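Local coordinates for protein 4-dehydrase (PDB 2PO3) that probably acts as a pyridoxal phosphate-dependent sugar aminotransferase in the biosynthesis of desosamine, and is captured here with its TDP-sugar product as an external aldimine, at residues A[306-319]-A[378-390]. Sequence-based numbering, arbitrary orientation.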
loop_
_atom_site.group_PDB
_atom_site.type_symbol
_atom_site.label_atom_id
_atom_site.label_comp_id
_atom_site.label_asym_id
_atom_site.label_seq_id
_atom_site.Cartn_x
_atom_site.Cartn_y
_atom_site.Cartn_z
ATOM N N ALA A 306 4.531 15.604 38.897
ATOM C CA ALA A 306 4.851 16.271 40.139
ATOM C C ALA A 306 3.622 16.558 41.000
ATOM O O ALA A 306 3.601 16.308 42.206
ATOM C CB ALA A 306 5.595 17.551 39.821
ATOM N N THR A 307 2.607 17.117 40.350
ATOM C CA THR A 307 1.355 17.494 40.953
ATOM C C THR A 307 0.599 16.261 41.422
ATOM O O THR A 307 0.148 16.179 42.549
ATOM C CB THR A 307 0.522 18.289 39.902
ATOM O OG1 THR A 307 1.166 19.457 39.469
ATOM C CG2 THR A 307 -0.872 18.634 40.391
ATOM N N THR A 308 0.456 15.270 40.546
ATOM C CA THR A 308 -0.271 14.058 40.869
ATOM C C THR A 308 0.492 12.996 41.648
ATOM O O THR A 308 -0.123 12.210 42.346
ATOM C CB THR A 308 -0.752 13.388 39.571
ATOM O OG1 THR A 308 0.358 12.853 38.878
ATOM C CG2 THR A 308 -1.446 14.388 38.664
ATOM N N GLY A 309 1.814 12.924 41.499
ATOM C CA GLY A 309 2.525 11.888 42.213
ATOM C C GLY A 309 2.408 10.546 41.505
ATOM O O GLY A 309 2.748 9.506 42.040
ATOM N N ILE A 310 1.915 10.563 40.271
ATOM C CA ILE A 310 1.766 9.350 39.465
ATOM C C ILE A 310 2.097 9.659 38.009
ATOM O O ILE A 310 1.557 10.610 37.443
ATOM C CB ILE A 310 0.418 8.629 39.573
ATOM C CG1 ILE A 310 0.398 7.399 38.689
ATOM C CG2 ILE A 310 -0.771 9.488 39.156
ATOM C CD1 ILE A 310 -0.759 6.454 39.011
ATOM N N HIS A 311 2.993 8.873 37.415
ATOM C CA HIS A 311 3.412 9.027 36.021
ATOM C C HIS A 311 2.325 8.562 35.061
ATOM O O HIS A 311 1.632 7.596 35.380
ATOM C CB HIS A 311 4.632 8.125 35.689
ATOM C CG HIS A 311 5.341 8.491 34.396
ATOM N ND1 HIS A 311 4.864 8.108 33.124
ATOM C CD2 HIS A 311 6.490 9.217 34.189
ATOM C CE1 HIS A 311 5.705 8.598 32.205
ATOM N NE2 HIS A 311 6.690 9.268 32.814
ATOM N N ARG A 312 2.224 9.239 33.889
ATOM C CA ARG A 312 1.285 8.929 32.794
ATOM C C ARG A 312 1.237 7.422 32.464
ATOM O O ARG A 312 0.193 6.794 32.255
ATOM C CB ARG A 312 1.773 9.697 31.562
ATOM C CG ARG A 312 0.852 9.648 30.340
ATOM C CD ARG A 312 1.119 8.420 29.469
ATOM N NE ARG A 312 2.541 8.140 29.190
ATOM C CZ ARG A 312 3.319 8.845 28.361
ATOM N NH1 ARG A 312 2.858 9.904 27.709
ATOM N NH2 ARG A 312 4.598 8.485 28.175
ATOM N N ASP A 313 2.417 6.817 32.430
ATOM C CA ASP A 313 2.528 5.409 32.110
ATOM C C ASP A 313 1.747 4.507 33.030
ATOM O O ASP A 313 1.097 3.551 32.598
ATOM C CB ASP A 313 3.993 4.957 32.078
ATOM C CG ASP A 313 4.775 5.531 30.932
ATOM O OD1 ASP A 313 4.252 6.155 30.022
ATOM O OD2 ASP A 313 6.063 5.266 31.019
ATOM N N LEU A 314 1.837 4.821 34.315
ATOM C CA LEU A 314 1.163 4.054 35.333
ATOM C C LEU A 314 -0.334 4.279 35.248
ATOM O O LEU A 314 -1.148 3.353 35.436
ATOM C CB LEU A 314 1.711 4.350 36.734
ATOM C CG LEU A 314 1.249 3.308 37.769
ATOM C CD1 LEU A 314 1.454 1.868 37.283
ATOM C CD2 LEU A 314 2.028 3.514 39.065
ATOM N N VAL A 315 -0.671 5.532 34.938
ATOM C CA VAL A 315 -2.064 5.846 34.779
ATOM C C VAL A 315 -2.615 4.913 33.675
ATOM O O VAL A 315 -3.671 4.244 33.804
ATOM C CB VAL A 315 -2.253 7.297 34.376
ATOM C CG1 VAL A 315 -3.689 7.384 33.882
ATOM C CG2 VAL A 315 -2.045 8.242 35.581
ATOM N N MET A 316 -1.848 4.831 32.582
ATOM C CA MET A 316 -2.195 3.989 31.437
ATOM C C MET A 316 -2.481 2.543 31.837
ATOM O O MET A 316 -3.498 1.905 31.498
ATOM C CB MET A 316 -1.048 4.023 30.428
ATOM C CG MET A 316 -1.184 5.100 29.374
ATOM S SD MET A 316 -0.425 4.608 27.787
ATOM C CE MET A 316 0.009 2.908 28.144
ATOM N N GLU A 317 -1.535 2.006 32.584
ATOM C CA GLU A 317 -1.650 0.631 33.047
ATOM C C GLU A 317 -2.879 0.396 33.908
ATOM O O GLU A 317 -3.575 -0.614 33.773
ATOM C CB GLU A 317 -0.425 0.239 33.887
ATOM C CG GLU A 317 0.856 0.026 33.064
ATOM C CD GLU A 317 1.864 -0.797 33.829
ATOM O OE1 GLU A 317 2.895 -0.335 34.298
ATOM O OE2 GLU A 317 1.486 -2.046 33.984
ATOM N N VAL A 318 -3.134 1.339 34.811
ATOM C CA VAL A 318 -4.264 1.229 35.711
ATOM C C VAL A 318 -5.565 1.169 34.934
ATOM O O VAL A 318 -6.464 0.390 35.252
ATOM C CB VAL A 318 -4.294 2.374 36.723
ATOM C CG1 VAL A 318 -5.527 2.281 37.610
ATOM C CG2 VAL A 318 -3.037 2.370 37.592
ATOM N N LEU A 319 -5.658 2.011 33.902
ATOM C CA LEU A 319 -6.885 2.006 33.120
ATOM C C LEU A 319 -6.961 0.750 32.248
ATOM O O LEU A 319 -7.998 0.117 32.079
ATOM C CB LEU A 319 -7.040 3.268 32.259
ATOM C CG LEU A 319 -7.352 4.574 33.004
ATOM C CD1 LEU A 319 -6.473 4.776 34.242
ATOM C CD2 LEU A 319 -7.160 5.749 32.038
ATOM N N LEU A 378 -12.112 7.292 36.898
ATOM C CA LEU A 378 -10.916 6.493 37.025
ATOM C C LEU A 378 -9.700 7.439 36.976
ATOM O O LEU A 378 -8.741 7.329 37.737
ATOM C CB LEU A 378 -10.873 5.492 35.861
ATOM C CG LEU A 378 -10.924 4.020 36.264
ATOM C CD1 LEU A 378 -10.649 3.105 35.055
ATOM C CD2 LEU A 378 -9.886 3.755 37.347
ATOM N N LEU A 379 -9.730 8.419 36.089
ATOM C CA LEU A 379 -8.612 9.346 36.028
ATOM C C LEU A 379 -8.516 10.181 37.300
ATOM O O LEU A 379 -7.436 10.455 37.838
ATOM C CB LEU A 379 -8.798 10.334 34.887
ATOM C CG LEU A 379 -8.294 9.796 33.556
ATOM C CD1 LEU A 379 -8.400 10.894 32.507
ATOM C CD2 LEU A 379 -6.832 9.412 33.703
ATOM N N ARG A 380 -9.680 10.608 37.769
ATOM C CA ARG A 380 -9.781 11.419 38.961
ATOM C C ARG A 380 -9.210 10.649 40.136
ATOM O O ARG A 380 -8.491 11.192 40.947
ATOM C CB ARG A 380 -11.229 11.803 39.175
ATOM C CG ARG A 380 -11.459 12.724 40.360
ATOM C CD ARG A 380 -12.849 13.301 40.272
ATOM N NE ARG A 380 -13.011 14.247 39.161
ATOM C CZ ARG A 380 -12.655 15.545 39.195
ATOM N NH1 ARG A 380 -12.087 16.102 40.266
ATOM N NH2 ARG A 380 -12.857 16.326 38.127
ATOM N N LEU A 381 -9.509 9.363 40.222
ATOM C CA LEU A 381 -8.976 8.547 41.302
ATOM C C LEU A 381 -7.439 8.567 41.275
ATOM O O LEU A 381 -6.736 8.882 42.256
ATOM C CB LEU A 381 -9.519 7.104 41.170
ATOM C CG LEU A 381 -8.916 6.066 42.110
ATOM C CD1 LEU A 381 -9.288 6.456 43.527
ATOM C CD2 LEU A 381 -9.480 4.666 41.846
ATOM N N CYS A 382 -6.907 8.239 40.099
ATOM C CA CYS A 382 -5.467 8.199 39.861
ATOM C C CYS A 382 -4.750 9.487 40.211
ATOM O O CYS A 382 -3.663 9.513 40.775
ATOM C CB CYS A 382 -5.163 7.903 38.361
ATOM S SG CYS A 382 -5.589 6.224 37.818
ATOM N N ALA A 383 -5.369 10.584 39.823
ATOM C CA ALA A 383 -4.791 11.884 40.056
ATOM C C ALA A 383 -4.824 12.290 41.506
ATOM O O ALA A 383 -3.853 12.872 41.997
ATOM C CB ALA A 383 -5.445 12.941 39.171
ATOM N N THR A 384 -5.936 11.986 42.183
ATOM C CA THR A 384 -6.075 12.356 43.581
ATOM C C THR A 384 -5.426 11.401 44.556
ATOM O O THR A 384 -5.242 11.755 45.726
ATOM C CB THR A 384 -7.543 12.525 43.991
ATOM O OG1 THR A 384 -8.160 11.254 43.908
ATOM C CG2 THR A 384 -8.222 13.511 43.051
ATOM N N ARG A 385 -5.100 10.198 44.080
ATOM C CA ARG A 385 -4.480 9.222 44.964
ATOM C C ARG A 385 -3.194 8.638 44.421
ATOM O O ARG A 385 -2.765 7.590 44.918
ATOM C CB ARG A 385 -5.430 8.086 45.330
ATOM C CG ARG A 385 -6.846 8.554 45.699
ATOM C CD ARG A 385 -7.137 8.665 47.198
ATOM N NE ARG A 385 -6.742 7.511 48.019
ATOM C CZ ARG A 385 -7.583 6.627 48.565
ATOM N NH1 ARG A 385 -8.912 6.695 48.393
ATOM N NH2 ARG A 385 -7.076 5.630 49.306
ATOM N N GLY A 386 -2.626 9.347 43.426
ATOM C CA GLY A 386 -1.409 9.011 42.696
ATOM C C GLY A 386 -0.260 8.464 43.520
ATOM O O GLY A 386 0.224 7.351 43.286
ATOM N N ARG A 387 0.119 9.301 44.479
ATOM C CA ARG A 387 1.178 9.095 45.457
ATOM C C ARG A 387 1.029 7.741 46.164
ATOM O O ARG A 387 1.973 6.940 46.260
ATOM C CB ARG A 387 1.208 10.266 46.456
ATOM C CG ARG A 387 1.838 11.527 45.865
ATOM C CD ARG A 387 1.721 12.814 46.698
ATOM N NE ARG A 387 1.529 14.014 45.864
ATOM C CZ ARG A 387 2.497 14.591 45.126
ATOM N NH1 ARG A 387 3.751 14.135 45.096
ATOM N NH2 ARG A 387 2.208 15.678 44.404
ATOM N N GLU A 388 -0.174 7.467 46.657
ATOM C CA GLU A 388 -0.399 6.202 47.324
ATOM C C GLU A 388 -0.432 5.048 46.318
ATOM O O GLU A 388 0.056 3.947 46.568
ATOM C CB GLU A 388 -1.636 6.306 48.234
ATOM C CG GLU A 388 -2.146 4.973 48.823
ATOM C CD GLU A 388 -3.535 5.089 49.394
ATOM O OE1 GLU A 388 -3.989 6.129 49.827
ATOM O OE2 GLU A 388 -4.189 3.958 49.414
ATOM N N LEU A 389 -1.011 5.329 45.152
ATOM C CA LEU A 389 -1.118 4.349 44.091
ATOM C C LEU A 389 0.256 3.961 43.587
ATOM O O LEU A 389 0.583 2.796 43.363
ATOM C CB LEU A 389 -1.962 4.943 42.963
ATOM C CG LEU A 389 -2.783 3.910 42.215
ATOM C CD1 LEU A 389 -3.599 4.603 41.122
ATOM C CD2 LEU A 389 -1.839 2.868 41.637
ATOM N N THR A 390 1.082 4.976 43.397
ATOM C CA THR A 390 2.434 4.716 42.960
ATOM C C THR A 390 3.142 3.893 44.074
ATOM O O THR A 390 3.762 2.857 43.860
ATOM C CB THR A 390 3.159 6.060 42.704
ATOM O OG1 THR A 390 2.623 6.801 41.622
ATOM C CG2 THR A 390 4.673 5.925 42.580
HETATM O O HOH W 1 -1.077 15.097 45.498
HETATM O O HOH W 2 3.789 7.128 39.360
#
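I310 is the bump that fills the hollow at G386, just before the kink in helix 378-390. Its CG1 stands anti to the backbone N (chi1 180°) and the chain stays extended, carrying CD1 to L389 CD1, while CG2 meets bare backbone, 3.3 Å from C382 O and 3.6 Å from G386 CA. Glycine suits position 386 because any CB would collide with I310 CG2 and T308 O. An alanine in place of I310 would probably open a gap over G386 and leave L389 CD1 with V318 CG2 but without its other apolar neighbour. G309 ends the short helix before it at positive phi, which suits glycine, and its bare CA lets R387 lie alongside, CG 3.7 Å away and the rim of one guanidinium face over it. R387 NH2 donates to A306 O (2.7 Å, 145°), which is tilted from the guanidinium plane, and weakly to T307 O. T390 OG1 sits 2.7 Å from G309 O and takes a proton from a water that also accepts from H311 N. In this DegT/DnrJ/EryC1-family chain, helices 305-308 and 312-321, both after strand 299-303, lie against the long C-terminal helix 369-394; segments 312-319 and 378-390 run roughly antiparallel (137°). C382, small and apolar, fits SG against V318 CG1 (3.9 Å) and CB against V315 CG2. The side chains of V315 and L379 cross at about a right angle, CG1 3.7 Å from L379 CD2.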